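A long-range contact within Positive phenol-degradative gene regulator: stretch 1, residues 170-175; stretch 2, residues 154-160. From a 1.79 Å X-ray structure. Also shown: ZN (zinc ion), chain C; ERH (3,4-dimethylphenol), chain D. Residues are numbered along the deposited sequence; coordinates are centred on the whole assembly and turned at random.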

# COMPACT_ATOMS: atom_id res chain seq x y z
N ILE A 170 -2.06 -17.31 16.92
CA ILE A 170 -3.02 -16.56 17.73
C ILE A 170 -3.93 -15.82 16.77
O ILE A 170 -3.48 -14.87 16.14
CB ILE A 170 -2.32 -15.55 18.68
CG1 ILE A 170 -1.31 -16.25 19.60
CG2 ILE A 170 -3.35 -14.84 19.53
CD1 ILE A 170 -1.93 -16.92 20.80
N LEU A 171 -5.19 -16.24 16.65
CA LEU A 171 -6.14 -15.61 15.73
C LEU A 171 -6.92 -14.46 16.37
O LEU A 171 -7.19 -14.47 17.58
CB LEU A 171 -7.12 -16.65 15.18
CG LEU A 171 -6.52 -17.93 14.59
CD1 LEU A 171 -7.62 -18.96 14.34
CD2 LEU A 171 -5.79 -17.66 13.30
N TYR A 172 -7.29 -13.48 15.54
CA TYR A 172 -8.13 -12.38 15.98
C TYR A 172 -9.45 -12.36 15.23
O TYR A 172 -9.54 -12.75 14.06
CB TYR A 172 -7.44 -11.03 15.78
CG TYR A 172 -6.32 -10.74 16.74
CD1 TYR A 172 -5.08 -11.36 16.60
CD2 TYR A 172 -6.48 -9.81 17.75
CE1 TYR A 172 -4.05 -11.08 17.47
CE2 TYR A 172 -5.46 -9.53 18.61
CZ TYR A 172 -4.24 -10.16 18.46
OH TYR A 172 -3.22 -9.86 19.34
N ARG A 173 -10.48 -11.86 15.90
CA ARG A 173 -11.72 -11.58 15.21
C ARG A 173 -12.22 -10.19 15.61
O ARG A 173 -11.96 -9.71 16.71
CB ARG A 173 -12.77 -12.65 15.53
CG ARG A 173 -13.63 -13.00 14.33
CD ARG A 173 -14.55 -14.17 14.63
NE ARG A 173 -13.88 -15.45 14.41
CZ ARG A 173 -14.31 -16.60 14.90
NH1 ARG A 173 -15.41 -16.64 15.65
NH2 ARG A 173 -13.64 -17.72 14.65
N GLU A 174 -12.90 -9.53 14.68
CA GLU A 174 -13.51 -8.25 14.97
C GLU A 174 -14.85 -8.45 15.66
O GLU A 174 -15.75 -9.02 15.06
CB GLU A 174 -13.71 -7.44 13.69
CG GLU A 174 -12.48 -6.72 13.20
CD GLU A 174 -12.83 -5.65 12.20
OE1 GLU A 174 -13.00 -5.99 11.02
OE2 GLU A 174 -12.95 -4.47 12.58
N LEU A 175 -14.98 -7.97 16.89
CA LEU A 175 -16.25 -8.11 17.61
C LEU A 175 -17.24 -7.01 17.20
O LEU A 175 -18.46 -7.22 17.20
CB LEU A 175 -16.03 -8.07 19.12
CG LEU A 175 -15.09 -9.15 19.68
CD1 LEU A 175 -15.23 -9.26 21.20
CD2 LEU A 175 -15.30 -10.49 19.01
ZN ZN C . -13.36 -2.85 11.41
O01 ERH D . -3.52 -3.41 15.06
C02 ERH D . -3.55 -5.54 18.18
C03 ERH D . -1.64 -6.18 16.74
C04 ERH D . -2.48 -6.33 17.99
C05 ERH D . -3.92 -4.50 17.14
C06 ERH D . -1.97 -5.26 15.81
C07 ERH D . -3.18 -4.37 16.03
C08 ERH D . -4.39 -5.68 19.43
C09 ERH D . -0.43 -7.07 16.53
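Stretch 2, residues 154-160: QIGYATG

In the positive phenol-degradative gene regulator, helix 154-160 packs on strand 170-174. Stretch 2 is helical throughout, part of a longer helix that begins before Gln154 and continues past Gly160; its backbone bonds include Ala158 N to Gln154 O (3.2 Å), Thr159 N to Ile155 O (3.0 Å) and Gly160 N to Gly156 O (2.8 Å). It runs nearly antiparallel to the extended strand, with a signed crossing angle of 153° and a closest approach of the axes of 6.9 Å. Because of this direction, the later helical residue Thr159 lies by Ile170 and Leu171, whereas Ile155, one turn earlier, reaches Tyr172 and Glu174. The nearest CA atoms across the stretches are Leu171 CA and Thr159 CA, 5.0 Å apart. Together the two stretches bury 352 Å².

Polar contacts gather at Thr159. The backbone amide Tyr172 N donates a hydrogen bond to Thr159 OG1 (3.3 Å, angle at the hydrogen 142°), tying the strand main chain directly to a helix side chain. Thr159 (chi1 m) also meets the preceding part of the strand: Thr159 CA makes a CA-H...O contact with Ile170 O (3.5 Å), and its methyl carbon Thr159 CG2 lies 3.3 Å from the same Ile170 O.

The aromatic contact centres on Tyr172, which points toward the helix with chi1 in the m well. Ala158 CB sits over one face of its ring, 3.6 Å from the centroid and only 9° off the ring normal, a CH-pi arrangement that sets the ring face against the helix at Ala158. The ring carbon Tyr172 CE1 lies 3.1 Å from the main-chain Ala158 O.

Apolar packing is supplied by Ile155, which points toward the strand with both chi angles m. Its CD1 reaches Tyr172 CB at 4.1 Å and Glu174 CG at 3.6 Å, so it touches the aliphatic part of the acidic side chain; Ile155 CG2 lies 3.6 Å from the main-chain Tyr172 O. Thr159 CG2 adds a contact with Leu171 CD2 at 3.9 Å. Leu171 and Arg173 direct their CA-to-CB bonds away from the helix. Gly156 and Gly160 make no contact with the strand.

Bound groups adjoin the contact. Glu174 OE2 binds the zinc ion at 2.0 Å, alongside three ligand atoms from elsewhere in the structure. Both stretches border 3,4-dimethylphenol: Ala158 CA lies 3.6 Å from ERH C03, Tyr172 OH is 3.9 Å from ERH C04, and Tyr157 CD1 is 3.6 Å from ERH C06, which sits at the edge of the Tyr157 ring.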

# COMPACT_ATOMS: atom_id res chain seq x y z
N GLN A 154 -6.33 -5.42 8.46
CA GLN A 154 -6.01 -5.00 9.81
C GLN A 154 -6.00 -6.20 10.73
O GLN A 154 -5.13 -6.31 11.60
CB GLN A 154 -6.99 -3.97 10.32
CG GLN A 154 -6.75 -2.60 9.68
CD GLN A 154 -7.82 -1.61 10.01
OE1 GLN A 154 -8.01 -0.63 9.28
NE2 GLN A 154 -8.53 -1.83 11.12
N ILE A 155 -6.98 -7.08 10.55
CA ILE A 155 -7.05 -8.33 11.34
C ILE A 155 -5.89 -9.29 11.05
O ILE A 155 -5.27 -9.82 11.97
CB ILE A 155 -8.38 -9.08 11.08
CG1 ILE A 155 -9.52 -8.39 11.83
CG2 ILE A 155 -8.24 -10.55 11.49
CD1 ILE A 155 -9.37 -8.44 13.33
N GLY A 156 -5.62 -9.52 9.76
CA GLY A 156 -4.50 -10.35 9.36
C GLY A 156 -3.22 -9.91 10.04
O GLY A 156 -2.40 -10.73 10.51
N TYR A 157 -3.06 -8.60 10.12
CA TYR A 157 -1.89 -7.98 10.71
C TYR A 157 -1.77 -8.34 12.19
O TYR A 157 -0.69 -8.77 12.64
CB TYR A 157 -1.92 -6.47 10.50
CG TYR A 157 -0.74 -5.76 11.11
CD1 TYR A 157 -0.64 -5.61 12.50
CD2 TYR A 157 0.29 -5.27 10.31
CE1 TYR A 157 0.44 -4.98 13.08
CE2 TYR A 157 1.37 -4.62 10.88
CZ TYR A 157 1.43 -4.47 12.26
OH TYR A 157 2.49 -3.82 12.85
N ALA A 158 -2.87 -8.18 12.93
CA ALA A 158 -2.91 -8.50 14.36
C ALA A 158 -2.55 -9.96 14.60
O ALA A 158 -1.75 -10.29 15.48
CB ALA A 158 -4.26 -8.20 14.97
N THR A 159 -3.16 -10.83 13.81
CA THR A 159 -2.89 -12.26 13.87
C THR A 159 -1.41 -12.57 13.63
O THR A 159 -0.76 -13.27 14.43
CB THR A 159 -3.78 -13.00 12.85
OG1 THR A 159 -5.16 -12.74 13.16
CG2 THR A 159 -3.53 -14.49 12.88
N GLY A 160 -0.88 -12.01 12.54
CA GLY A 160 0.46 -12.34 12.07
C GLY A 160 1.51 -11.89 13.05
O GLY A 160 2.39 -12.66 13.41